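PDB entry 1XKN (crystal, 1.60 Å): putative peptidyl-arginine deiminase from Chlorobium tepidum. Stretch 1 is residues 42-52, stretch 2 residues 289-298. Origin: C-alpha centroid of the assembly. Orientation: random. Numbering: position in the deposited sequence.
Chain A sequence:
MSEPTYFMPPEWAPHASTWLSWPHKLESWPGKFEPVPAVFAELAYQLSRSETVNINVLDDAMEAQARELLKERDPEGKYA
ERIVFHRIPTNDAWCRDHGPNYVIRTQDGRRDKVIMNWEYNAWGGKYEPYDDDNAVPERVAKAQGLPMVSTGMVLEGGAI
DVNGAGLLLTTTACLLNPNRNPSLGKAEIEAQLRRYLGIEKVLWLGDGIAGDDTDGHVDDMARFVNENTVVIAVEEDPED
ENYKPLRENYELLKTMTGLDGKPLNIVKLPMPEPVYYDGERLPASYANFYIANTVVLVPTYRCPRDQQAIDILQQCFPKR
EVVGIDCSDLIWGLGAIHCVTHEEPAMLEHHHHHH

Stretch 1 (42-52) ELAYQLSRSET
Stretch 2 (289-298) FYIANTVVLV

A helix, already running when it enters at E42, packs nearly antiparallel against a β-hairpin, its axis 165° from strand 295-298 with a closest approach of 9.2 Å. The hairpin pairs Y290 with L297 through reciprocal bonds, Y290 N to L297 O and L297 N to Y290 O, both 2.9 Å, and A292 N gives to V295 O at 2.8 Å, leaving N293 (-61/-49) and T294 (-111/-5) to make the turn. In register, Q46 lies over L297 (CA-CA 8.0 Å) and S50 over T294 (CA-CA 5.2 Å), so the elements converge toward the turn.

There the free turn amides are met by the side chains of S50 and E51. T294 N donates to S50 OG (2.9 Å, 156°), and N293 N donates to E51 OE2 (2.9 Å, 168°). S50 (chi1 t) also donates its OG to E51 OE2 at 2.8 Å, so the hydroxyl is acceptor and donor at once and holds the carboxylate beside the turn. E51 leaves helical geometry (-162/-177) with chi1 p and chi2 near -140°; E51 N still reaches L47 O at 2.9 Å. E51 OE1, Y290 OH and the N293 amide group find partners elsewhere in the structure.

Away from the turn the contact is apolar. L47 (m, t) puts CD2 3.6 Å from L297 CD1, 3.7 Å from Y290 CE2, at the ring edge, and 4.2 Å from A292 CB. L43 (t, p) brings CD1 to 3.4 Å from L297 CD1. L297 (m, t) thus meets both leucines, while its CD2 lies 3.8 Å from Q46 CB. Q46 combines this aliphatic contact with a polar end: R49 NH1 donates to Q46 OE1 at 2.9 Å, and that same NH1 sits 4.4 Å from V295 CG1. Together the stretches bury 483 Å².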

ATOM      1  N   GLU A  42      -6.384  11.756 -11.207  1.00  5.35           N
ATOM      2  CA  GLU A  42      -7.670  11.478 -10.577  1.00  5.93           C
ATOM      3  C   GLU A  42      -7.445  11.077  -9.123  1.00  5.02           C
ATOM      4  O   GLU A  42      -8.156  11.527  -8.226  1.00  5.03           O
ATOM      5  CB  GLU A  42      -8.400  10.356 -11.321  1.00  8.86           C
ATOM      6  CG  GLU A  42      -9.769  10.026 -10.737  1.00 11.14           C
ATOM      7  CD  GLU A  42     -10.531   9.005 -11.560  1.00 14.42           C
ATOM      8  OE1 GLU A  42     -11.674   8.673 -11.182  1.00 17.79           O
ATOM      9  OE2 GLU A  42      -9.989   8.535 -12.584  1.00 16.99           O
ATOM     10  N   LEU A  43      -6.446  10.225  -8.903  1.00  3.82           N
ATOM     11  CA  LEU A  43      -6.107   9.759  -7.566  1.00  4.72           C
ATOM     12  C   LEU A  43      -5.659  10.920  -6.685  1.00  4.03           C
ATOM     13  O   LEU A  43      -6.120  11.065  -5.552  1.00  4.44           O
ATOM     14  CB  LEU A  43      -4.996   8.710  -7.652  1.00  5.44           C
ATOM     15  CG  LEU A  43      -4.303   8.295  -6.352  1.00  5.49           C
ATOM     16  CD1 LEU A  43      -5.315   7.742  -5.364  1.00  6.35           C
ATOM     17  CD2 LEU A  43      -3.237   7.253  -6.671  1.00  6.82           C
ATOM     18  N   ALA A  44      -4.758  11.746  -7.208  1.00  5.25           N
ATOM     19  CA  ALA A  44      -4.259  12.893  -6.459  1.00  4.53           C
ATOM     20  C   ALA A  44      -5.406  13.833  -6.109  1.00  4.99           C
ATOM     21  O   ALA A  44      -5.465  14.360  -4.998  1.00  4.26           O
ATOM     22  CB  ALA A  44      -3.197  13.629  -7.268  1.00  4.84           C
ATOM     23  N   TYR A  45      -6.325  14.032  -7.052  1.00  5.74           N
ATOM     24  CA  TYR A  45      -7.468  14.903  -6.811  1.00  5.68           C
ATOM     25  C   TYR A  45      -8.326  14.362  -5.676  1.00  5.75           C
ATOM     26  O   TYR A  45      -8.645  15.087  -4.733  1.00  4.74           O
ATOM     27  CB  TYR A  45      -8.329  15.044  -8.068  1.00  6.09           C
ATOM     28  CG  TYR A  45      -9.651  15.725  -7.796  1.00  7.29           C
ATOM     29  CD1 TYR A  45      -9.706  17.072  -7.432  1.00  8.56           C
ATOM     30  CD2 TYR A  45     -10.849  15.013  -7.867  1.00  8.18           C
ATOM     31  CE1 TYR A  45     -10.924  17.689  -7.141  1.00 10.70           C
ATOM     32  CE2 TYR A  45     -12.067  15.621  -7.579  1.00 11.43           C
ATOM     33  CZ  TYR A  45     -12.096  16.957  -7.218  1.00 12.62           C
ATOM     34  OH  TYR A  45     -13.299  17.559  -6.931  1.00 16.14           O
ATOM     35  N   GLN A  46      -8.706  13.089  -5.763  1.00  4.76           N
ATOM     36  CA  GLN A  46      -9.522  12.496  -4.710  1.00  5.70           C
ATOM     37  C   GLN A  46      -8.810  12.617  -3.364  1.00  4.96           C
ATOM     38  O   GLN A  46      -9.431  12.944  -2.355  1.00  5.81           O
ATOM     39  CB  GLN A  46      -9.822  11.023  -5.014  1.00  6.36           C
ATOM     40  CG  GLN A  46     -10.868  10.802  -6.097  1.00  7.91           C
ATOM     41  CD  GLN A  46     -12.180  11.515  -5.804  1.00  8.38           C
ATOM     42  OE1 GLN A  46     -12.623  11.577  -4.661  1.00 10.77           O
ATOM     43  NE2 GLN A  46     -12.812  12.043  -6.846  1.00 13.97           N
ATOM     44  N   LEU A  47      -7.506  12.361  -3.345  1.00  4.73           N
ATOM     45  CA  LEU A  47      -6.753  12.462  -2.104  1.00  4.64           C
ATOM     46  C   LEU A  47      -6.714  13.889  -1.572  1.00  4.81           C
ATOM     47  O   LEU A  47      -6.772  14.105  -0.359  1.00  5.53           O
ATOM     48  CB  LEU A  47      -5.323  11.957  -2.299  1.00  4.96           C
ATOM     49  CG  LEU A  47      -5.168  10.455  -2.538  1.00  3.38           C
ATOM     50  CD1 LEU A  47      -3.736  10.152  -2.933  1.00  6.74           C
ATOM     51  CD2 LEU A  47      -5.560   9.685  -1.288  1.00  5.79           C
ATOM     52  N   SER A  48      -6.627  14.863  -2.476  1.00  3.42           N
ATOM     53  CA  SER A  48      -6.564  16.263  -2.057  1.00  3.26           C
ATOM     54  C   SER A  48      -7.860  16.741  -1.405  1.00  4.68           C
ATOM     55  O   SER A  48      -7.882  17.781  -0.755  1.00  4.99           O
ATOM     56  CB  SER A  48      -6.197  17.173  -3.242  1.00  3.08           C
ATOM     57  OG  SER A  48      -7.239  17.267  -4.194  1.00  4.78           O
ATOM     58  N   ARG A  49      -8.936  15.982  -1.577  1.00  5.23           N
ATOM     59  CA  ARG A  49     -10.212  16.340  -0.970  1.00  5.99           C
ATOM     60  C   ARG A  49     -10.157  15.990   0.513  1.00  6.05           C
ATOM     61  O   ARG A  49     -10.871  16.568   1.335  1.00  5.83           O
ATOM     62  CB  ARG A  49     -11.350  15.549  -1.619  1.00  7.29           C
ATOM     63  CG  ARG A  49     -11.582  15.848  -3.086  1.00  7.08           C
ATOM     64  CD  ARG A  49     -12.687  14.956  -3.624  1.00 10.21           C
ATOM     65  NE  ARG A  49     -13.931  15.150  -2.882  1.00 11.51           N
ATOM     66  CZ  ARG A  49     -14.798  14.181  -2.607  1.00 12.60           C
ATOM     67  NH1 ARG A  49     -14.556  12.940  -3.011  1.00 14.69           N
ATOM     68  NH2 ARG A  49     -15.906  14.449  -1.929  1.00 12.83           N
ATOM     69  N   SER A  50      -9.277  15.049   0.841  1.00  5.24           N
ATOM     70  CA  SER A  50      -9.133  14.540   2.197  1.00  5.87           C
ATOM     71  C   SER A  50      -7.953  15.059   3.011  1.00  5.21           C
ATOM     72  O   SER A  50      -8.086  15.341   4.204  1.00  5.26           O
ATOM     73  CB  SER A  50      -9.048  13.011   2.134  1.00  5.51           C
ATOM     74  OG  SER A  50      -8.692  12.450   3.382  1.00  5.78           O
ATOM     75  N   GLU A  51      -6.797  15.186   2.367  1.00  4.17           N
ATOM     76  CA  GLU A  51      -5.606  15.606   3.083  1.00  4.51           C
ATOM     77  C   GLU A  51      -4.524  16.097   2.131  1.00  5.30           C
ATOM     78  O   GLU A  51      -4.729  16.173   0.915  1.00  5.05           O
ATOM     79  CB  GLU A  51      -5.075  14.414   3.893  1.00  6.44           C
ATOM     80  CG  GLU A  51      -4.570  13.255   3.012  1.00  5.64           C
ATOM     81  CD  GLU A  51      -4.945  11.875   3.532  1.00  7.06           C
ATOM     82  OE1 GLU A  51      -4.080  10.970   3.504  1.00  5.07           O
ATOM     83  OE2 GLU A  51      -6.108  11.678   3.948  1.00  6.31           O
ATOM     84  N   THR A  52      -3.373  16.434   2.704  1.00  3.79           N
ATOM     85  CA  THR A  52      -2.221  16.894   1.940  1.00  3.86           C
ATOM     86  C   THR A  52      -1.723  15.743   1.076  1.00  3.81           C
ATOM     87  O   THR A  52      -1.732  14.583   1.503  1.00  4.23           O
ATOM     88  CB  THR A  52      -1.077  17.323   2.878  1.00  4.11           C
ATOM     89  OG1 THR A  52      -1.519  18.403   3.712  1.00  6.36           O
ATOM     90  CG2 THR A  52       0.137  17.767   2.073  1.00  5.44           C
ATOM     91  N   PHE A 289      -7.129  -1.385  -2.209  1.00  3.01           N
ATOM     92  CA  PHE A 289      -7.745  -0.088  -1.951  1.00  2.31           C
ATOM     93  C   PHE A 289      -6.856   0.700  -0.993  1.00  2.57           C
ATOM     94  O   PHE A 289      -5.946   0.144  -0.377  1.00  1.71           O
ATOM     95  CB  PHE A 289      -9.140  -0.271  -1.328  1.00  3.62           C
ATOM     96  CG  PHE A 289      -9.137  -0.987   0.006  1.00  3.37           C
ATOM     97  CD1 PHE A 289      -8.832  -0.306   1.183  1.00  4.05           C
ATOM     98  CD2 PHE A 289      -9.431  -2.345   0.080  1.00  4.21           C
ATOM     99  CE1 PHE A 289      -8.823  -0.968   2.413  1.00  3.88           C
ATOM    100  CE2 PHE A 289      -9.426  -3.019   1.302  1.00  4.53           C
ATOM    101  CZ  PHE A 289      -9.119  -2.330   2.473  1.00  3.72           C
ATOM    102  N   TYR A 290      -7.110   1.999  -0.875  1.00  2.52           N
ATOM    103  CA  TYR A 290      -6.331   2.831   0.030  1.00  2.65           C
ATOM    104  C   TYR A 290      -7.260   3.579   0.975  1.00  4.25           C
ATOM    105  O   TYR A 290      -8.250   4.176   0.541  1.00  5.50           O
ATOM    106  CB  TYR A 290      -5.483   3.840  -0.752  1.00  2.57           C
ATOM    107  CG  TYR A 290      -4.725   4.802   0.139  1.00  4.70           C
ATOM    108  CD1 TYR A 290      -3.746   4.342   1.024  1.00  4.50           C
ATOM    109  CD2 TYR A 290      -4.983   6.171   0.100  1.00  4.20           C
ATOM    110  CE1 TYR A 290      -3.042   5.221   1.846  1.00  3.83           C
ATOM    111  CE2 TYR A 290      -4.283   7.063   0.921  1.00  4.13           C
ATOM    112  CZ  TYR A 290      -3.318   6.582   1.785  1.00  3.96           C
ATOM    113  OH  TYR A 290      -2.628   7.462   2.586  1.00  2.80           O
ATOM    114  N   ILE A 291      -6.944   3.542   2.267  1.00  3.49           N
ATOM    115  CA  ILE A 291      -7.749   4.236   3.264  1.00  3.06           C
ATOM    116  C   ILE A 291      -7.145   5.620   3.498  1.00  4.03           C
ATOM    117  O   ILE A 291      -5.989   5.728   3.897  1.00  4.82           O
ATOM    118  CB  ILE A 291      -7.751   3.490   4.621  1.00  2.87           C
ATOM    119  CG1 ILE A 291      -8.214   2.043   4.436  1.00  3.98           C
ATOM    120  CG2 ILE A 291      -8.669   4.215   5.605  1.00  4.19           C
ATOM    121  CD1 ILE A 291      -7.838   1.140   5.609  1.00  4.33           C
ATOM    122  N   ALA A 292      -7.917   6.670   3.224  1.00  4.06           N
ATOM    123  CA  ALA A 292      -7.470   8.046   3.444  1.00  4.85           C
ATOM    124  C   ALA A 292      -8.275   8.591   4.622  1.00  4.64           C
ATOM    125  O   ALA A 292      -9.121   7.883   5.165  1.00  5.13           O
ATOM    126  CB  ALA A 292      -7.709   8.888   2.195  1.00  4.66           C
ATOM    127  N   ASN A 293      -8.038   9.839   5.014  1.00  5.04           N
ATOM    128  CA  ASN A 293      -8.763  10.404   6.149  1.00  3.11           C
ATOM    129  C   ASN A 293     -10.277  10.478   5.976  1.00  3.71           C
ATOM    130  O   ASN A 293     -11.024  10.041   6.849  1.00  5.96           O
ATOM    131  CB  ASN A 293      -8.228  11.802   6.490  1.00  3.44           C
ATOM    132  CG  ASN A 293      -6.849  11.767   7.119  1.00  4.18           C
ATOM    133  OD1 ASN A 293      -6.319  10.700   7.438  1.00  4.65           O
ATOM    134  ND2 ASN A 293      -6.261  12.944   7.313  1.00  4.77           N
ATOM    135  N   THR A 294     -10.735  11.017   4.852  1.00  3.12           N
ATOM    136  CA  THR A 294     -12.173  11.160   4.631  1.00  4.14           C
ATOM    137  C   THR A 294     -12.751  10.259   3.551  1.00  4.53           C
ATOM    138  O   THR A 294     -13.966  10.233   3.345  1.00  4.33           O
ATOM    139  CB  THR A 294     -12.529  12.602   4.246  1.00  4.60           C
ATOM    140  OG1 THR A 294     -11.989  12.894   2.953  1.00  6.88           O
ATOM    141  CG2 THR A 294     -11.957  13.573   5.254  1.00  6.80           C
ATOM    142  N   VAL A 295     -11.889   9.527   2.858  1.00  5.84           N
ATOM    143  CA  VAL A 295     -12.356   8.662   1.789  1.00  5.76           C
ATOM    144  C   VAL A 295     -11.549   7.385   1.685  1.00  5.65           C
ATOM    145  O   VAL A 295     -10.428   7.293   2.182  1.00  6.01           O
ATOM    146  CB  VAL A 295     -12.278   9.375   0.413  1.00  5.11           C
ATOM    147  CG1 VAL A 295     -13.181  10.599   0.399  1.00  9.77           C
ATOM    148  CG2 VAL A 295     -10.837   9.785   0.118  1.00  6.32           C
ATOM    149  N   VAL A 296     -12.151   6.387   1.050  1.00  4.08           N
ATOM    150  CA  VAL A 296     -11.487   5.123   0.801  1.00  3.89           C
ATOM    151  C   VAL A 296     -11.548   5.021  -0.713  1.00  3.05           C
ATOM    152  O   VAL A 296     -12.625   5.113  -1.304  1.00  3.59           O
ATOM    153  CB  VAL A 296     -12.227   3.940   1.452  1.00  3.06           C
ATOM    154  CG1 VAL A 296     -11.502   2.632   1.127  1.00  4.01           C
ATOM    155  CG2 VAL A 296     -12.282   4.140   2.965  1.00  3.72           C
ATOM    156  N   LEU A 297     -10.386   4.866  -1.335  1.00  3.05           N
ATOM    157  CA  LEU A 297     -10.303   4.790  -2.784  1.00  2.95           C
ATOM    158  C   LEU A 297     -10.133   3.345  -3.217  1.00  2.92           C
ATOM    159  O   LEU A 297      -9.150   2.691  -2.878  1.00  3.23           O
ATOM    160  CB  LEU A 297      -9.136   5.651  -3.274  1.00  3.81           C
ATOM    161  CG  LEU A 297      -9.195   7.102  -2.765  1.00  4.12           C
ATOM    162  CD1 LEU A 297      -7.968   7.863  -3.239  1.00  6.77           C
ATOM    163  CD2 LEU A 297     -10.467   7.774  -3.254  1.00  6.11           C
ATOM    164  N   VAL A 298     -11.108   2.856  -3.973  1.00  2.41           N
ATOM    165  CA  VAL A 298     -11.109   1.475  -4.428  1.00  3.39           C
ATOM    166  C   VAL A 298     -10.904   1.354  -5.929  1.00  3.90           C
ATOM    167  O   VAL A 298     -11.550   2.050  -6.713  1.00  3.92           O
ATOM    168  CB  VAL A 298     -12.446   0.804  -4.068  1.00  4.96           C
ATOM    169  CG1 VAL A 298     -12.406  -0.671  -4.420  1.00  5.01           C
ATOM    170  CG2 VAL A 298     -12.734   1.008  -2.594  1.00  6.08           C
TER